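Local structure of alpha-galactosidase (3A5V) at residues Trp54-Leu65 with Ile113-Trp121. The protein probably hydrolyses terminal alpha-linked galactose from oligosaccharides, as a tetrameric, N-glycosylated alpha-galactosidase of glycoside hydrolase family 27. Sequence-based numbering, arbitrary orientation.
Sequences WQKNERESSKTL and IDAKTWAKW. With MAN (alpha-D-mannopyranose), chain B; MAN (alpha-D-mannopyranose), chain C.
In the (beta/alpha)8 barrel, the loop after strand 47-49 folds against helix 111-121 through R59 and D114. The guanidinium meets the carboxylate end-on in a two-pronged salt bridge. R59 NH1 donates to D114 OD1 (2.8 Å) and R59 NH2 to D114 OD2 (2.9 Å), both to syn lone pairs. The two planes lie 11° apart. R59 is extended from CG to NE, which carries its end across to the helix. R59 NH1 also donates to K63 O (2.8 Å); K63 is the last residue of the E60-K63 type I turn. R59 NH2 also donates to A106 O, and S107 OG pairs with D114 OD2. A water joins L65 N, D114 OD1 and T117 OG1. I113 CG2 packs on T64 CG2 (4.0 Å). Deeper in, the edge of W121 points at the face of W54 in an offset edge-to-face pair, planes at 85°; W121 CH2 lies 3.8 Å from W54 CZ3. W118 brings its ring edge to W54 CH2. Away from the helix, N57 ND2 donates to a mannose O2, which donates to E58 OE2. With two bonds from each of NH1 and NH2, the R59 guanidinium is fixed in rotation and its charge probably favours ionised D114.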
loop_
_atom_site.group_PDB
_atom_site.type_symbol
_atom_site.label_atom_id
_atom_site.label_comp_id
_atom_site.label_asym_id
_atom_site.label_seq_id
_atom_site.Cartn_x
_atom_site.Cartn_y
_atom_site.Cartn_z
ATOM N N TRP A 54 18.491 15.438 27.172
ATOM C CA TRP A 54 19.285 16.614 27.567
ATOM C C TRP A 54 18.392 17.797 27.968
ATOM O O TRP A 54 18.861 18.719 28.624
ATOM C CB TRP A 54 20.239 17.059 26.441
ATOM C CG TRP A 54 19.554 17.445 25.136
ATOM C CD1 TRP A 54 19.357 16.629 24.040
ATOM C CD2 TRP A 54 18.994 18.721 24.783
ATOM N NE1 TRP A 54 18.704 17.310 23.054
ATOM C CE2 TRP A 54 18.472 18.597 23.469
ATOM C CE3 TRP A 54 18.884 19.960 25.447
ATOM C CZ2 TRP A 54 17.846 19.666 22.801
ATOM C CZ3 TRP A 54 18.250 21.014 24.796
ATOM C CH2 TRP A 54 17.730 20.862 23.486
ATOM N N GLN A 55 17.119 17.741 27.572
ATOM C CA GLN A 55 16.211 18.889 27.587
ATOM C C GLN A 55 15.763 19.299 28.989
ATOM O O GLN A 55 15.527 18.457 29.847
ATOM C CB GLN A 55 14.956 18.616 26.734
ATOM C CG GLN A 55 15.213 18.369 25.238
ATOM C CD GLN A 55 15.537 16.906 24.917
ATOM O OE1 GLN A 55 15.853 16.120 25.804
ATOM N NE2 GLN A 55 15.435 16.541 23.641
ATOM N N LYS A 56 15.647 20.610 29.190
ATOM C CA LYS A 56 14.932 21.167 30.330
ATOM C C LYS A 56 13.442 20.828 30.183
ATOM O O LYS A 56 12.952 20.569 29.065
ATOM C CB LYS A 56 15.150 22.690 30.368
ATOM C CG LYS A 56 14.796 23.366 31.692
ATOM C CD LYS A 56 15.326 24.799 31.718
ATOM C CE LYS A 56 14.715 25.592 32.876
ATOM N NZ LYS A 56 15.376 26.916 32.965
ATOM N N ASN A 57 12.722 20.808 31.304
ATOM C CA ASN A 57 11.320 20.363 31.317
ATOM C C ASN A 57 10.339 21.277 30.575
ATOM O O ASN A 57 9.276 20.823 30.154
ATOM C CB ASN A 57 10.832 20.134 32.755
ATOM C CG ASN A 57 10.675 21.439 33.517
ATOM O OD1 ASN A 57 11.606 22.245 33.573
ATOM N ND2 ASN A 57 9.486 21.666 34.086
ATOM N N GLU A 58 10.689 22.553 30.418
ATOM C CA GLU A 58 9.844 23.504 29.705
ATOM C C GLU A 58 10.699 24.520 28.965
ATOM O O GLU A 58 11.845 24.751 29.345
ATOM C CB GLU A 58 8.862 24.219 30.659
ATOM C CG GLU A 58 7.798 23.291 31.334
ATOM C CD GLU A 58 6.858 22.547 30.345
ATOM O OE1 GLU A 58 6.540 23.091 29.258
ATOM O OE2 GLU A 58 6.425 21.409 30.667
ATOM N N ARG A 59 10.141 25.103 27.904
ATOM C CA ARG A 59 10.770 26.204 27.175
ATOM C C ARG A 59 10.811 27.480 28.024
ATOM O O ARG A 59 10.020 27.643 28.958
ATOM C CB ARG A 59 10.027 26.487 25.868
ATOM C CG ARG A 59 10.175 25.386 24.826
ATOM C CD ARG A 59 9.438 25.692 23.508
ATOM N NE ARG A 59 9.717 24.624 22.549
ATOM C CZ ARG A 59 10.790 24.575 21.759
ATOM N NH1 ARG A 59 11.672 25.582 21.737
ATOM N NH2 ARG A 59 10.966 23.529 20.952
ATOM N N GLU A 60 11.747 28.361 27.693
ATOM C CA GLU A 60 11.840 29.674 28.315
ATOM C C GLU A 60 10.666 30.536 27.838
ATOM O O GLU A 60 10.005 30.217 26.838
ATOM C CB GLU A 60 13.180 30.333 27.945
ATOM C CG GLU A 60 14.420 29.500 28.324
ATOM C CD GLU A 60 14.459 29.157 29.815
ATOM O OE1 GLU A 60 14.339 30.089 30.632
ATOM O OE2 GLU A 60 14.600 27.967 30.182
ATOM N N SER A 61 10.396 31.625 28.558
ATOM C CA SER A 61 9.422 32.626 28.090
ATOM C C SER A 61 9.772 33.110 26.701
ATOM O O SER A 61 8.885 33.384 25.899
ATOM C CB SER A 61 9.358 33.824 29.045
ATOM O OG SER A 61 8.715 33.440 30.244
ATOM N N SER A 62 11.070 33.204 26.426
ATOM C CA SER A 62 11.591 33.573 25.113
ATOM C C SER A 62 11.303 32.503 24.028
ATOM O O SER A 62 11.538 32.748 22.846
ATOM C CB SER A 62 13.106 33.790 25.208
ATOM O OG SER A 62 13.798 32.540 25.112
ATOM N N LYS A 63 10.813 31.330 24.453
ATOM C CA LYS A 63 10.484 30.188 23.568
ATOM C C LYS A 63 11.662 29.267 23.238
ATOM O O LYS A 63 11.463 28.214 22.630
ATOM C CB LYS A 63 9.811 30.627 22.258
ATOM C CG LYS A 63 8.400 31.189 22.404
ATOM C CD LYS A 63 7.835 31.470 21.014
ATOM C CE LYS A 63 6.563 32.281 21.088
ATOM N NZ LYS A 63 5.901 32.357 19.754
ATOM N N THR A 64 12.879 29.643 23.620
ATOM C CA THR A 64 14.002 28.728 23.417
ATOM C C THR A 64 13.938 27.564 24.411
ATOM O O THR A 64 13.298 27.656 25.479
ATOM C CB THR A 64 15.405 29.405 23.435
ATOM O OG1 THR A 64 15.739 29.793 24.764
ATOM C CG2 THR A 64 15.436 30.620 22.544
ATOM N N LEU A 65 14.559 26.452 24.033
ATOM C CA LEU A 65 14.596 25.292 24.899
ATOM C C LEU A 65 16.041 25.093 25.336
ATOM O O LEU A 65 16.923 24.774 24.522
ATOM C CB LEU A 65 14.052 24.037 24.192
ATOM C CG LEU A 65 13.981 22.765 25.055
ATOM C CD1 LEU A 65 13.012 22.919 26.242
ATOM C CD2 LEU A 65 13.593 21.558 24.205
ATOM N N ILE A 113 13.622 28.868 15.772
ATOM C CA ILE A 113 14.071 29.144 17.135
ATOM C C ILE A 113 15.088 28.100 17.634
ATOM O O ILE A 113 16.141 28.461 18.174
ATOM C CB ILE A 113 12.863 29.242 18.081
ATOM C CG1 ILE A 113 12.111 30.568 17.808
ATOM C CG2 ILE A 113 13.295 29.157 19.546
ATOM C CD1 ILE A 113 10.705 30.618 18.408
ATOM N N ASP A 114 14.781 26.819 17.447
ATOM C CA ASP A 114 15.674 25.771 17.943
ATOM C C ASP A 114 16.996 25.725 17.171
ATOM O O ASP A 114 18.072 25.579 17.774
ATOM C CB ASP A 114 14.972 24.405 17.974
ATOM C CG ASP A 114 13.903 24.319 19.061
ATOM O OD1 ASP A 114 13.742 25.288 19.853
ATOM O OD2 ASP A 114 13.223 23.271 19.134
ATOM N N ALA A 115 16.923 25.868 15.848
ATOM C CA ALA A 115 18.138 25.905 15.027
ATOM C C ALA A 115 19.046 27.070 15.445
ATOM O O ALA A 115 20.270 26.923 15.516
ATOM C CB ALA A 115 17.780 26.022 13.569
ATOM N N LYS A 116 18.435 28.228 15.703
ATOM C CA LYS A 116 19.172 29.407 16.155
ATOM C C LYS A 116 19.879 29.131 17.493
ATOM O O LYS A 116 21.058 29.464 17.657
ATOM C CB LYS A 116 18.233 30.617 16.257
ATOM C CG LYS A 116 18.914 31.913 16.659
ATOM C CD LYS A 116 18.000 33.116 16.395
ATOM C CE LYS A 116 18.653 34.428 16.861
ATOM N NZ LYS A 116 17.620 35.461 17.200
ATOM N N THR A 117 19.166 28.514 18.432
ATOM C CA THR A 117 19.763 28.116 19.713
ATOM C C THR A 117 20.981 27.203 19.507
ATOM O O THR A 117 22.048 27.440 20.064
ATOM C CB THR A 117 18.710 27.429 20.618
ATOM O OG1 THR A 117 17.641 28.347 20.850
ATOM C CG2 THR A 117 19.292 26.972 21.965
ATOM N N TRP A 118 20.827 26.174 18.677
ATOM C CA TRP A 118 21.903 25.204 18.484
ATOM C C TRP A 118 23.135 25.858 17.843
ATOM O O TRP A 118 24.268 25.602 18.262
ATOM C CB TRP A 118 21.390 24.002 17.666
ATOM C CG TRP A 118 20.223 23.303 18.345
ATOM C CD1 TRP A 118 20.006 23.187 19.693
ATOM C CD2 TRP A 118 19.126 22.646 17.706
ATOM N NE1 TRP A 118 18.850 22.493 19.932
ATOM C CE2 TRP A 118 18.285 22.148 18.729
ATOM C CE3 TRP A 118 18.764 22.440 16.362
ATOM C CZ2 TRP A 118 17.103 21.450 18.458
ATOM C CZ3 TRP A 118 17.573 21.741 16.091
ATOM C CH2 TRP A 118 16.760 21.267 17.138
ATOM N N ALA A 119 22.901 26.734 16.863
ATOM C CA ALA A 119 23.993 27.479 16.207
ATOM C C ALA A 119 24.766 28.357 17.210
ATOM O O ALA A 119 25.997 28.404 17.189
ATOM C CB ALA A 119 23.460 28.314 15.060
ATOM N N LYS A 120 24.031 29.015 18.100
ATOM C CA LYS A 120 24.612 29.835 19.170
ATOM C C LYS A 120 25.483 28.982 20.095
ATOM O O LYS A 120 26.555 29.411 20.542
ATOM C CB LYS A 120 23.484 30.512 19.963
ATOM C CG LYS A 120 23.917 31.251 21.232
ATOM C CD LYS A 120 22.683 31.694 22.043
ATOM C CE LYS A 120 23.057 32.632 23.189
ATOM N NZ LYS A 120 21.826 33.237 23.822
ATOM N N TRP A 121 25.027 27.759 20.364
ATOM C CA TRP A 121 25.784 26.836 21.191
ATOM C C TRP A 121 27.033 26.275 20.521
ATOM O O TRP A 121 27.885 25.704 21.203
ATOM C CB TRP A 121 24.906 25.673 21.654
ATOM C CG TRP A 121 23.820 26.027 22.631
ATOM C CD1 TRP A 121 23.691 27.186 23.357
ATOM C CD2 TRP A 121 22.715 25.196 22.999
ATOM N NE1 TRP A 121 22.561 27.120 24.151
ATOM C CE2 TRP A 121 21.953 25.905 23.956
ATOM C CE3 TRP A 121 22.294 23.912 22.611
ATOM C CZ2 TRP A 121 20.791 25.371 24.535
ATOM C CZ3 TRP A 121 21.140 23.380 23.193
ATOM C CH2 TRP A 121 20.407 24.114 24.142
HETATM C C1 MAN B . 5.586 20.134 34.456
HETATM C C2 MAN B . 6.408 19.387 33.387
HETATM C C3 MAN B . 6.980 18.062 33.922
HETATM C C4 MAN B . 7.646 18.251 35.286
HETATM C C5 MAN B . 6.752 19.046 36.246
HETATM C C6 MAN B . 7.438 19.310 37.588
HETATM O O2 MAN B . 7.445 20.211 32.896
HETATM O O3 MAN B . 7.937 17.492 33.045
HETATM O O4 MAN B . 7.934 16.977 35.820
HETATM O O5 MAN B . 6.329 20.276 35.658
HETATM O O6 MAN B . 8.512 20.212 37.418
HETATM C C1 MAN C . 7.359 16.466 32.203
HETATM C C2 MAN C . 8.235 15.210 32.222
HETATM C C3 MAN C . 9.585 15.459 31.541
HETATM C C4 MAN C . 9.457 16.199 30.208
HETATM C C5 MAN C . 8.429 17.337 30.272
HETATM C C6 MAN C . 8.159 17.965 28.909
HETATM O O2 MAN C . 7.581 14.131 31.578
HETATM O O3 MAN C . 10.246 14.227 31.332
HETATM O O4 MAN C . 10.728 16.720 29.892
HETATM O O5 MAN C . 7.203 16.902 30.862
HETATM O O6 MAN C . 7.525 17.040 28.050
HETATM O O HOH W 1 15.635 26.456 21.387
#